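Local structure of 2L protein (Yaba-like disease virus, 3IT8) at residues I1-Y5 / T95-T100; Y5-L11 / T89-T95; Y17-D23 / Y64-Y70. The protein probably binds and sequesters the host cytokine tumour necrosis factor, using a fold related to that of MHC class I molecules. All coordinates share one frame; numbering follows the deposited sequence.

Interaction 1: I1-Y5 / T95-T100; sequences ITLKY and TGCYET. With NAG (2-acetamido-2-deoxy-beta-D-glucopyranose), chain M.
T2 to Y5 and T95 to Y98 pair as antiparallel strands. Their axes come within 4.7 Å and run at 176° to each other. Backbone hydrogen bonds carry most of the contact. L3 and C97 bond in both directions, with L3 N to C97 O at 3.1 Å. Y5 and T95 do the same, and Y5 N reaches T95 O at 2.7 Å. I1 and E99 extend the pattern at the chain start. The I1 N to E99 O bond, 2.9 Å, comes from above the carbonyl plane, not onto a lone pair. The same amino end also bonds to D211 and D286. Between these pairs, T2 faces Y98 and K4 faces G96 as non-hydrogen-bonded pairs, and CA of G96 makes a C-H...O contact to L3 O.

Apolar touches are few. CB of Y5 rests 3.6 Å from CG2 of T95. The T95 torsion (chi1 -170°) leaves CG2 to meet Y5 and sends OG1 off to Y107 O, its hydrogen-bond partner. I1 lies alongside E99, CG1 to CB at 3.7 Å, both side chains pointing the same way.

The polar side-chain ends reach outside the pair, and the two faces differ. The E99 carboxylate, poorly ordered, forms salt bridges to a basic side chain of another protein's chain. L3, Y5, T95 and C97 point to helix 148-174, where the Y5 ring stacks on F158 and its hydroxyl bonds to Y170. T2, K4 and Y98 lie on the other face. There the K4 chain bends at chi3 (72°), and NZ donates to O7 of the NAG, 2.9 Å away.

Strands 2-10 and 90-100 are neighbours in the middle of an eight-stranded antiparallel sheet. This central pair is characteristic of the MHC class I platform, in which two helices lie across one sheet.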
loop_
_atom_site.group_PDB
_atom_site.type_symbol
_atom_site.label_atom_id
_atom_site.label_comp_id
_atom_site.label_asym_id
_atom_site.label_seq_id
_atom_site.Cartn_x
_atom_site.Cartn_y
_atom_site.Cartn_z
ATOM N N ILE D 1 -15.096 29.409 -8.027
ATOM C CA ILE D 1 -16.560 29.203 -7.865
ATOM C C ILE D 1 -16.997 29.296 -6.411
ATOM O O ILE D 1 -16.203 29.103 -5.482
ATOM C CB ILE D 1 -17.008 27.848 -8.424
ATOM C CG1 ILE D 1 -16.186 26.725 -7.798
ATOM C CG2 ILE D 1 -16.874 27.848 -9.928
ATOM C CD1 ILE D 1 -16.586 25.338 -8.287
ATOM N N THR D 2 -18.282 29.577 -6.230
ATOM C CA THR D 2 -18.852 29.764 -4.911
ATOM C C THR D 2 -20.250 29.207 -4.736
ATOM O O THR D 2 -21.062 29.242 -5.659
ATOM C CB THR D 2 -18.869 31.271 -4.588
ATOM O OG1 THR D 2 -17.793 31.561 -3.697
ATOM C CG2 THR D 2 -20.207 31.714 -3.979
ATOM N N LEU D 3 -20.517 28.676 -3.547
ATOM C CA LEU D 3 -21.854 28.190 -3.209
ATOM C C LEU D 3 -22.232 28.788 -1.836
ATOM O O LEU D 3 -21.584 28.510 -0.827
ATOM C CB LEU D 3 -21.899 26.663 -3.164
ATOM C CG LEU D 3 -23.318 26.096 -2.943
ATOM C CD1 LEU D 3 -24.287 26.629 -3.984
ATOM C CD2 LEU D 3 -23.289 24.582 -3.027
ATOM N N LYS D 4 -23.263 29.629 -1.800
ATOM C CA LYS D 4 -23.666 30.257 -0.545
ATOM C C LYS D 4 -25.135 30.051 -0.181
ATOM O O LYS D 4 -26.010 30.229 -1.021
ATOM C CB LYS D 4 -23.367 31.762 -0.600
ATOM C CG LYS D 4 -23.666 32.478 0.697
ATOM C CD LYS D 4 -23.346 33.966 0.647
ATOM C CE LYS D 4 -24.331 34.751 -0.199
ATOM N NZ LYS D 4 -24.096 36.229 -0.110
ATOM N N TYR D 5 -25.389 29.666 1.068
ATOM C CA TYR D 5 -26.741 29.471 1.598
ATOM C C TYR D 5 -26.991 30.546 2.663
ATOM O O TYR D 5 -26.175 30.734 3.572
ATOM C CB TYR D 5 -26.871 28.088 2.227
ATOM C CG TYR D 5 -27.002 26.955 1.235
ATOM C CD1 TYR D 5 -26.861 27.174 -0.136
ATOM C CD2 TYR D 5 -27.254 25.651 1.663
ATOM C CE1 TYR D 5 -26.963 26.121 -1.059
ATOM C CE2 TYR D 5 -27.351 24.591 0.751
ATOM C CZ TYR D 5 -27.203 24.835 -0.603
ATOM O OH TYR D 5 -27.279 23.794 -1.496
ATOM N N THR D 95 -23.950 29.816 5.468
ATOM C CA THR D 95 -23.145 28.611 5.318
ATOM C C THR D 95 -22.905 28.374 3.834
ATOM O O THR D 95 -23.738 28.743 3.011
ATOM C CB THR D 95 -23.856 27.398 5.952
ATOM O OG1 THR D 95 -22.959 26.285 6.003
ATOM C CG2 THR D 95 -25.092 27.020 5.154
ATOM N N GLY D 96 -21.764 27.782 3.496
ATOM C CA GLY D 96 -21.435 27.546 2.103
ATOM C C GLY D 96 -19.971 27.192 1.929
ATOM O O GLY D 96 -19.258 26.963 2.911
ATOM N N CYS D 97 -19.506 27.132 0.692
ATOM C CA CYS D 97 -18.109 26.787 0.445
ATOM C C CYS D 97 -17.564 27.500 -0.786
ATOM O O CYS D 97 -18.292 28.225 -1.472
ATOM C CB CYS D 97 -17.939 25.275 0.269
ATOM S SG CYS D 97 -18.538 24.614 -1.314
ATOM N N TYR D 98 -16.282 27.284 -1.070
ATOM C CA TYR D 98 -15.642 27.942 -2.195
ATOM C C TYR D 98 -14.417 27.207 -2.704
ATOM O O TYR D 98 -13.758 26.478 -1.968
ATOM C CB TYR D 98 -15.218 29.351 -1.787
ATOM C CG TYR D 98 -14.179 29.348 -0.695
ATOM C CD1 TYR D 98 -12.816 29.318 -0.997
ATOM C CD2 TYR D 98 -14.558 29.332 0.648
ATOM C CE1 TYR D 98 -11.854 29.271 0.019
ATOM C CE2 TYR D 98 -13.615 29.283 1.666
ATOM C CZ TYR D 98 -12.265 29.251 1.350
ATOM O OH TYR D 98 -11.343 29.165 2.368
ATOM N N GLU D 99 -14.139 27.432 -3.983
ATOM C CA GLU D 99 -12.990 26.892 -4.675
ATOM C C GLU D 99 -12.492 28.091 -5.474
ATOM O O GLU D 99 -12.795 28.233 -6.651
ATOM C CB GLU D 99 -13.398 25.760 -5.606
ATOM C CG GLU D 99 -12.853 24.427 -5.163
ATOM C CD GLU D 99 -13.089 23.317 -6.177
ATOM O OE1 GLU D 99 -12.680 23.474 -7.352
ATOM O OE2 GLU D 99 -13.676 22.277 -5.798
ATOM N N THR D 100 -11.766 28.978 -4.796
ATOM C CA THR D 100 -11.198 30.192 -5.385
ATOM C C THR D 100 -9.757 29.898 -5.804
ATOM O O THR D 100 -8.843 29.994 -4.988
ATOM C CB THR D 100 -11.186 31.326 -4.349
ATOM O OG1 THR D 100 -12.505 31.488 -3.815
ATOM C CG2 THR D 100 -10.739 32.631 -4.978
HETATM C C1 NAG M . -28.865 37.324 3.693
HETATM C C2 NAG M . -27.836 38.424 3.422
HETATM C C3 NAG M . -28.310 39.746 4.064
HETATM C C4 NAG M . -29.697 40.120 3.518
HETATM C C5 NAG M . -30.638 38.940 3.817
HETATM C C6 NAG M . -32.059 39.164 3.332
HETATM C C7 NAG M . -25.600 37.556 3.152
HETATM C C8 NAG M . -24.184 37.536 3.689
HETATM N N2 NAG M . -26.551 38.021 3.960
HETATM O O3 NAG M . -27.386 40.790 3.793
HETATM O O4 NAG M . -30.175 41.338 4.113
HETATM O O5 NAG M . -30.140 37.729 3.182
HETATM O O6 NAG M . -32.172 38.953 1.932
HETATM O O7 NAG M . -25.825 37.150 2.016
#

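Interaction 2: Y5-L11 / T89-T95; sequences YNYTVTL and TSLSLIT. With NAG (2-acetamido-2-deoxy-beta-D-glucopyranose), chain M.
L11 N donates to T89 O at 2.7 Å and closes the far end of this strand pair. Behind it, V9 pairs with L91, and Y7 with L93, by two backbone hydrogen bonds each. The L93 N to Y7 O bond is 2.8 Å.

On one face, T8 OG1 and S92 OG share a hydrogen bond of 2.9 Å; either could be the donor. T8 is the threonine of the N6-Y7-T8 glycosylation sequon. N6 carries the sugar through a covalent ND2 to C1 link. Its CG is anti to the backbone N (chi1 -179°), which brings the amide alongside I94. CD1 of I94 lies 3.4 Å from N6 OD1 and 4.0 Å from C8 of the NAG acetyl group.

The other face is mainly apolar, with the Y7 hydroxyl bonded to Y64 O. Y7 and L93 lie side by side, CB to CB 4.0 Å, and L93 O sits at the edge of the Y7 ring. V9 and L91 pack against helix 61-82.

The chemistry implies two unlike faces: a mainly hydrophobic one under the helix, and a face of small hydroxyls, with I94 beside the glycan.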
loop_
_atom_site.group_PDB
_atom_site.type_symbol
_atom_site.label_atom_id
_atom_site.label_comp_id
_atom_site.label_asym_id
_atom_site.label_seq_id
_atom_site.Cartn_x
_atom_site.Cartn_y
_atom_site.Cartn_z
ATOM N N TYR D 5 -25.389 29.666 1.068
ATOM C CA TYR D 5 -26.741 29.471 1.598
ATOM C C TYR D 5 -26.991 30.546 2.663
ATOM O O TYR D 5 -26.175 30.734 3.572
ATOM C CB TYR D 5 -26.871 28.088 2.227
ATOM C CG TYR D 5 -27.002 26.955 1.235
ATOM C CD1 TYR D 5 -26.861 27.174 -0.136
ATOM C CD2 TYR D 5 -27.254 25.651 1.663
ATOM C CE1 TYR D 5 -26.963 26.121 -1.059
ATOM C CE2 TYR D 5 -27.351 24.591 0.751
ATOM C CZ TYR D 5 -27.203 24.835 -0.603
ATOM O OH TYR D 5 -27.279 23.794 -1.496
ATOM N N ASN D 6 -28.106 31.253 2.559
ATOM C CA ASN D 6 -28.428 32.327 3.498
ATOM C C ASN D 6 -29.840 32.138 4.032
ATOM O O ASN D 6 -30.802 32.197 3.275
ATOM C CB ASN D 6 -28.301 33.689 2.773
ATOM C CG ASN D 6 -28.590 34.897 3.667
ATOM O OD1 ASN D 6 -28.960 34.764 4.838
ATOM N ND2 ASN D 6 -28.420 36.082 3.077
ATOM N N TYR D 7 -29.962 31.874 5.324
ATOM C CA TYR D 7 -31.267 31.732 5.947
ATOM C C TYR D 7 -31.455 32.963 6.826
ATOM O O TYR D 7 -30.578 33.282 7.633
ATOM C CB TYR D 7 -31.341 30.500 6.848
ATOM C CG TYR D 7 -31.180 29.174 6.161
ATOM C CD1 TYR D 7 -29.917 28.666 5.880
ATOM C CD2 TYR D 7 -32.288 28.388 5.860
ATOM C CE1 TYR D 7 -29.758 27.399 5.326
ATOM C CE2 TYR D 7 -32.143 27.126 5.303
ATOM C CZ TYR D 7 -30.866 26.632 5.044
ATOM O OH TYR D 7 -30.686 25.361 4.533
ATOM N N THR D 8 -32.589 33.647 6.699
ATOM C CA THR D 8 -32.806 34.823 7.519
ATOM C C THR D 8 -34.217 35.017 8.063
ATOM O O THR D 8 -35.181 35.018 7.297
ATOM C CB THR D 8 -32.432 36.089 6.739
ATOM O OG1 THR D 8 -31.114 35.945 6.195
ATOM C CG2 THR D 8 -32.466 37.304 7.655
ATOM N N VAL D 9 -34.347 35.162 9.381
ATOM C CA VAL D 9 -35.653 35.458 9.960
ATOM C C VAL D 9 -35.560 36.909 10.488
ATOM O O VAL D 9 -34.542 37.317 11.066
ATOM C CB VAL D 9 -36.044 34.488 11.093
ATOM C CG1 VAL D 9 -35.862 33.074 10.626
ATOM C CG2 VAL D 9 -35.231 34.759 12.318
ATOM N N THR D 10 -36.613 37.687 10.267
ATOM C CA THR D 10 -36.640 39.077 10.705
ATOM C C THR D 10 -37.884 39.385 11.520
ATOM O O THR D 10 -38.937 38.788 11.291
ATOM C CB THR D 10 -36.636 40.004 9.508
ATOM O OG1 THR D 10 -35.830 39.434 8.476
ATOM C CG2 THR D 10 -36.051 41.340 9.885
ATOM N N LEU D 11 -37.770 40.314 12.465
ATOM C CA LEU D 11 -38.914 40.678 13.284
ATOM C C LEU D 11 -39.820 41.617 12.510
ATOM O O LEU D 11 -40.920 41.935 12.961
ATOM C CB LEU D 11 -38.474 41.351 14.580
ATOM C CG LEU D 11 -38.994 40.663 15.845
ATOM C CD1 LEU D 11 -38.682 41.520 17.051
ATOM C CD2 LEU D 11 -40.495 40.434 15.744
ATOM N N THR D 89 -32.983 42.980 15.163
ATOM C CA THR D 89 -34.021 42.985 14.142
ATOM C C THR D 89 -34.149 41.632 13.465
ATOM O O THR D 89 -35.263 41.146 13.221
ATOM C CB THR D 89 -33.695 43.974 13.041
ATOM O OG1 THR D 89 -33.338 45.223 13.625
ATOM C CG2 THR D 89 -34.887 44.154 12.125
ATOM N N SER D 90 -33.001 41.029 13.153
ATOM C CA SER D 90 -32.980 39.741 12.474
ATOM C C SER D 90 -31.795 38.851 12.824
ATOM O O SER D 90 -30.847 39.276 13.484
ATOM C CB SER D 90 -32.987 39.963 10.968
ATOM O OG SER D 90 -31.809 40.648 10.581
ATOM N N LEU D 91 -31.868 37.612 12.340
ATOM C CA LEU D 91 -30.853 36.590 12.559
ATOM C C LEU D 91 -30.603 35.882 11.235
ATOM O O LEU D 91 -31.533 35.616 10.475
ATOM C CB LEU D 91 -31.354 35.589 13.596
ATOM C CG LEU D 91 -30.310 34.637 14.163
ATOM C CD1 LEU D 91 -29.192 35.442 14.801
ATOM C CD2 LEU D 91 -30.956 33.733 15.204
ATOM N N SER D 92 -29.344 35.589 10.949
ATOM C CA SER D 92 -28.985 34.917 9.702
ATOM C C SER D 92 -28.032 33.735 9.877
ATOM O O SER D 92 -27.093 33.779 10.686
ATOM C CB SER D 92 -28.333 35.895 8.724
ATOM O OG SER D 92 -29.239 36.873 8.273
ATOM N N LEU D 93 -28.280 32.676 9.112
ATOM C CA LEU D 93 -27.427 31.497 9.140
ATOM C C LEU D 93 -26.702 31.467 7.798
ATOM O O LEU D 93 -27.290 31.155 6.773
ATOM C CB LEU D 93 -28.250 30.233 9.308
ATOM C CG LEU D 93 -27.392 28.966 9.221
ATOM C CD1 LEU D 93 -26.333 29.013 10.300
ATOM C CD2 LEU D 93 -28.259 27.707 9.363
ATOM N N ILE D 94 -25.423 31.816 7.804
ATOM C CA ILE D 94 -24.632 31.854 6.579
ATOM C C ILE D 94 -23.752 30.622 6.498
ATOM O O ILE D 94 -22.907 30.388 7.353
ATOM C CB ILE D 94 -23.725 33.106 6.546
ATOM C CG1 ILE D 94 -24.562 34.368 6.741
ATOM C CG2 ILE D 94 -22.987 33.185 5.224
ATOM C CD1 ILE D 94 -25.683 34.499 5.767
ATOM N N THR D 95 -23.950 29.816 5.468
ATOM C CA THR D 95 -23.145 28.611 5.318
ATOM C C THR D 95 -22.905 28.374 3.834
ATOM O O THR D 95 -23.738 28.743 3.011
ATOM C CB THR D 95 -23.856 27.398 5.952
ATOM O OG1 THR D 95 -22.959 26.285 6.003
ATOM C CG2 THR D 95 -25.092 27.020 5.154
HETATM C C1 NAG M . -28.865 37.324 3.693
HETATM C C2 NAG M . -27.836 38.424 3.422
HETATM C C3 NAG M . -28.310 39.746 4.064
HETATM C C4 NAG M . -29.697 40.120 3.518
HETATM C C5 NAG M . -30.638 38.940 3.817
HETATM C C6 NAG M . -32.059 39.164 3.332
HETATM C C7 NAG M . -25.600 37.556 3.152
HETATM C C8 NAG M . -24.184 37.536 3.689
HETATM N N2 NAG M . -26.551 38.021 3.960
HETATM O O3 NAG M . -27.386 40.790 3.793
HETATM O O4 NAG M . -30.175 41.338 4.113
HETATM O O5 NAG M . -30.140 37.729 3.182
HETATM O O6 NAG M . -32.172 38.953 1.932
HETATM O O7 NAG M . -25.825 37.150 2.016
#

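Interaction 3: Y17-D23 / Y64-Y70; sequences YDGVFYD and YNFNFWY. With NAG (2-acetamido-2-deoxy-beta-D-glucopyranose), chain M.
F21 and Y64 bury the most surface in this contact. Their rings meet obliquely, with centroids 4.5 Å apart and planes at 41°. CB of Y64 lies over one face of the F21 ring in a CH-pi contact, offset toward the rim. In turn, F21 CE2 sits over a face of the Y64 ring. The exact spacing of the two rings is doubtful, because some of their carbons are modelled too close. F66 and Y70 share in the tight packing. F66 comes in edge first. Its CG is anti to the backbone N (chi1 -175°), and the ring edge points at the strand, with CD1 3.7 Å from F21 CB. Y70 uses its edge too. CD1 lies 3.8 Å from CA of G19, where no side chain intervenes. At the ring's end, Y70 OH donates to Y17 O at 2.6 Å, so this buried ring has its hydroxyl satisfied by the strand backbone.

At the other end, the polar contact of D23 with Y64 is less certain, because OD2 is modelled too close to the ring. D23 OD2 also bonds to Y170, and Y64 OH to T31.

The opposite side of the strand is looser. D18, V20 and Y22 start away from the helix and are partly exposed. D18 bonds to H37, and the NAG on N6 lies beside the Y22 ring.

The strand and helix segments have axes 9.3 Å apart, crossing at 146°. Helix 61-82 thus lies across the sheet. F66 also touches I33, and Y70 stacks on Y35, both of strand 28-36. Y70 reaches V9 of strand 2-10 as well. Farther round the helix, F68 and W69 meet Y154 of helix 148-174.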
loop_
_atom_site.group_PDB
_atom_site.type_symbol
_atom_site.label_atom_id
_atom_site.label_comp_id
_atom_site.label_asym_id
_atom_site.label_seq_id
_atom_site.Cartn_x
_atom_site.Cartn_y
_atom_site.Cartn_z
ATOM N N TYR D 17 -42.625 37.043 12.392
ATOM C CA TYR D 17 -41.229 36.913 12.044
ATOM C C TYR D 17 -41.196 36.404 10.624
ATOM O O TYR D 17 -41.741 35.338 10.323
ATOM C CB TYR D 17 -40.543 35.893 12.945
ATOM C CG TYR D 17 -40.365 36.325 14.371
ATOM C CD1 TYR D 17 -41.424 36.304 15.271
ATOM C CD2 TYR D 17 -39.125 36.762 14.819
ATOM C CE1 TYR D 17 -41.247 36.711 16.586
ATOM C CE2 TYR D 17 -38.935 37.171 16.129
ATOM C CZ TYR D 17 -39.997 37.146 17.006
ATOM O OH TYR D 17 -39.813 37.572 18.296
ATOM N N ASP D 18 -40.565 37.163 9.740
ATOM C CA ASP D 18 -40.456 36.733 8.352
ATOM C C ASP D 18 -39.253 35.841 8.145
ATOM O O ASP D 18 -38.284 35.920 8.884
ATOM C CB ASP D 18 -40.360 37.917 7.403
ATOM C CG ASP D 18 -41.710 38.346 6.883
ATOM O OD1 ASP D 18 -42.554 37.455 6.628
ATOM O OD2 ASP D 18 -41.922 39.567 6.719
ATOM N N GLY D 19 -39.321 34.983 7.137
ATOM C CA GLY D 19 -38.214 34.089 6.875
ATOM C C GLY D 19 -37.932 33.950 5.391
ATOM O O GLY D 19 -38.833 33.818 4.573
ATOM N N VAL D 20 -36.662 34.002 5.035
ATOM C CA VAL D 20 -36.256 33.837 3.651
ATOM C C VAL D 20 -35.008 33.006 3.597
ATOM O O VAL D 20 -34.235 32.921 4.561
ATOM C CB VAL D 20 -35.910 35.158 2.945
ATOM C CG1 VAL D 20 -37.163 35.813 2.437
ATOM C CG2 VAL D 20 -35.161 36.072 3.897
ATOM N N PHE D 21 -34.817 32.401 2.439
ATOM C CA PHE D 21 -33.656 31.584 2.185
ATOM C C PHE D 21 -33.185 31.841 0.764
ATOM O O PHE D 21 -33.986 31.919 -0.162
ATOM C CB PHE D 21 -33.991 30.114 2.326
ATOM C CG PHE D 21 -32.923 29.231 1.791
ATOM C CD1 PHE D 21 -31.757 29.016 2.521
ATOM C CD2 PHE D 21 -33.039 28.676 0.515
ATOM C CE1 PHE D 21 -30.719 28.265 1.987
ATOM C CE2 PHE D 21 -32.012 27.924 -0.029
ATOM C CZ PHE D 21 -30.846 27.717 0.706
ATOM N N TYR D 22 -31.877 31.978 0.594
ATOM C CA TYR D 22 -31.316 32.199 -0.729
ATOM C C TYR D 22 -30.201 31.210 -0.983
ATOM O O TYR D 22 -29.378 30.951 -0.113
ATOM C CB TYR D 22 -30.752 33.619 -0.880
ATOM C CG TYR D 22 -31.784 34.721 -0.853
ATOM C CD1 TYR D 22 -31.937 35.528 0.277
ATOM C CD2 TYR D 22 -32.615 34.955 -1.951
ATOM C CE1 TYR D 22 -32.890 36.542 0.313
ATOM C CE2 TYR D 22 -33.576 35.965 -1.923
ATOM C CZ TYR D 22 -33.705 36.757 -0.790
ATOM O OH TYR D 22 -34.626 37.783 -0.761
ATOM N N ASP D 23 -30.197 30.653 -2.187
ATOM C CA ASP D 23 -29.172 29.716 -2.633
ATOM C C ASP D 23 -28.462 30.420 -3.800
ATOM O O ASP D 23 -29.061 30.657 -4.850
ATOM C CB ASP D 23 -29.823 28.431 -3.129
ATOM C CG ASP D 23 -28.808 27.372 -3.504
ATOM O OD1 ASP D 23 -27.704 27.733 -3.949
ATOM O OD2 ASP D 23 -29.113 26.170 -3.376
ATOM N N TYR D 64 -34.258 22.538 1.418
ATOM C CA TYR D 64 -33.128 22.971 2.236
ATOM C C TYR D 64 -33.410 22.993 3.732
ATOM O O TYR D 64 -32.877 23.849 4.448
ATOM C CB TYR D 64 -32.669 24.371 1.801
ATOM C CG TYR D 64 -32.390 24.497 0.318
ATOM C CD1 TYR D 64 -33.422 24.431 -0.615
ATOM C CD2 TYR D 64 -31.084 24.668 -0.154
ATOM C CE1 TYR D 64 -33.174 24.525 -1.972
ATOM C CE2 TYR D 64 -30.817 24.766 -1.508
ATOM C CZ TYR D 64 -31.868 24.694 -2.416
ATOM O OH TYR D 64 -31.610 24.802 -3.769
ATOM N N ASN D 65 -34.223 22.048 4.204
ATOM C CA ASN D 65 -34.580 21.984 5.616
ATOM C C ASN D 65 -35.069 23.352 6.080
ATOM O O ASN D 65 -34.800 23.749 7.215
ATOM C CB ASN D 65 -33.369 21.582 6.451
ATOM C CG ASN D 65 -32.842 20.215 6.092
ATOM O OD1 ASN D 65 -31.662 20.057 5.817
ATOM N ND2 ASN D 65 -33.711 19.214 6.106
ATOM N N PHE D 66 -35.779 24.073 5.206
ATOM C CA PHE D 66 -36.270 25.408 5.543
ATOM C C PHE D 66 -37.174 25.488 6.770
ATOM O O PHE D 66 -36.938 26.299 7.663
ATOM C CB PHE D 66 -37.010 26.038 4.371
ATOM C CG PHE D 66 -37.425 27.442 4.631
ATOM C CD1 PHE D 66 -36.534 28.484 4.460
ATOM C CD2 PHE D 66 -38.691 27.723 5.109
ATOM C CE1 PHE D 66 -36.898 29.797 4.766
ATOM C CE2 PHE D 66 -39.066 29.035 5.418
ATOM C CZ PHE D 66 -38.168 30.071 5.245
ATOM N N ASN D 67 -38.214 24.664 6.813
ATOM C CA ASN D 67 -39.117 24.696 7.950
ATOM C C ASN D 67 -38.324 24.484 9.223
ATOM O O ASN D 67 -38.550 25.182 10.207
ATOM C CB ASN D 67 -40.200 23.625 7.818
ATOM C CG ASN D 67 -40.996 23.761 6.539
ATOM O OD1 ASN D 67 -41.220 24.862 6.057
ATOM N ND2 ASN D 67 -41.437 22.642 5.988
ATOM N N PHE D 68 -37.385 23.537 9.205
ATOM C CA PHE D 68 -36.573 23.268 10.391
ATOM C C PHE D 68 -35.830 24.516 10.846
ATOM O O PHE D 68 -35.948 24.937 11.996
ATOM C CB PHE D 68 -35.562 22.166 10.122
ATOM C CG PHE D 68 -34.500 22.062 11.177
ATOM C CD1 PHE D 68 -34.723 21.328 12.333
ATOM C CD2 PHE D 68 -33.276 22.732 11.026
ATOM C CE1 PHE D 68 -33.758 21.251 13.332
ATOM C CE2 PHE D 68 -32.299 22.666 12.021
ATOM C CZ PHE D 68 -32.544 21.920 13.182
ATOM N N TRP D 69 -35.066 25.110 9.936
ATOM C CA TRP D 69 -34.297 26.297 10.265
ATOM C C TRP D 69 -35.153 27.508 10.621
ATOM O O TRP D 69 -34.899 28.197 11.613
ATOM C CB TRP D 69 -33.351 26.641 9.113
ATOM C CG TRP D 69 -32.200 25.686 9.001
ATOM C CD1 TRP D 69 -31.923 24.840 7.960
ATOM C CD2 TRP D 69 -31.189 25.444 9.993
ATOM N NE1 TRP D 69 -30.809 24.086 8.242
ATOM C CE2 TRP D 69 -30.336 24.435 9.483
ATOM C CE3 TRP D 69 -30.922 25.982 11.267
ATOM C CZ2 TRP D 69 -29.226 23.950 10.206
ATOM C CZ3 TRP D 69 -29.821 25.500 11.983
ATOM C CH2 TRP D 69 -28.989 24.494 11.446
ATOM N N TYR D 70 -36.168 27.782 9.821
ATOM C CA TYR D 70 -37.022 28.920 10.113
ATOM C C TYR D 70 -37.492 28.857 11.561
ATOM O O TYR D 70 -37.341 29.800 12.334
ATOM C CB TYR D 70 -38.244 28.931 9.203
ATOM C CG TYR D 70 -39.244 29.962 9.639
ATOM C CD1 TYR D 70 -39.048 31.311 9.349
ATOM C CD2 TYR D 70 -40.344 29.603 10.417
ATOM C CE1 TYR D 70 -39.918 32.281 9.823
ATOM C CE2 TYR D 70 -41.219 30.553 10.904
ATOM C CZ TYR D 70 -40.999 31.899 10.604
ATOM O OH TYR D 70 -41.838 32.877 11.089
HETATM C C1 NAG M . -28.865 37.324 3.693
HETATM C C2 NAG M . -27.836 38.424 3.422
HETATM C C3 NAG M . -28.310 39.746 4.064
HETATM C C4 NAG M . -29.697 40.120 3.518
HETATM C C5 NAG M . -30.638 38.940 3.817
HETATM C C6 NAG M . -32.059 39.164 3.332
HETATM C C7 NAG M . -25.600 37.556 3.152
HETATM C C8 NAG M . -24.184 37.536 3.689
HETATM N N2 NAG M . -26.551 38.021 3.960
HETATM O O3 NAG M . -27.386 40.790 3.793
HETATM O O4 NAG M . -30.175 41.338 4.113
HETATM O O5 NAG M . -30.140 37.729 3.182
HETATM O O6 NAG M . -32.172 38.953 1.932
HETATM O O7 NAG M . -25.825 37.150 2.016
#

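How the interactions relate
All three contacts are largely buried and belong to the MHC-like N-terminal domain. Interactions 1 and 2 join the same two strands, 2-10 and 90-100, share Y5 and T95, and have centres about 17 Å apart. Both depend on backbone hydrogen bonds. Interaction 1 ends at a salt bridge to another protein; interaction 2 carries the glycan. Interaction 3 instead lays a helix on the neighbouring strand and relies on aromatic side chains. It lies about 8 Å, centre to centre, from interaction 2, and Y7 ties the two together. Y5 of interaction 1 packs on F21, Y64 and D23 of interaction 3. On the outer face, the NAG is linked to N6, bonded by K4 and packed beside Y22.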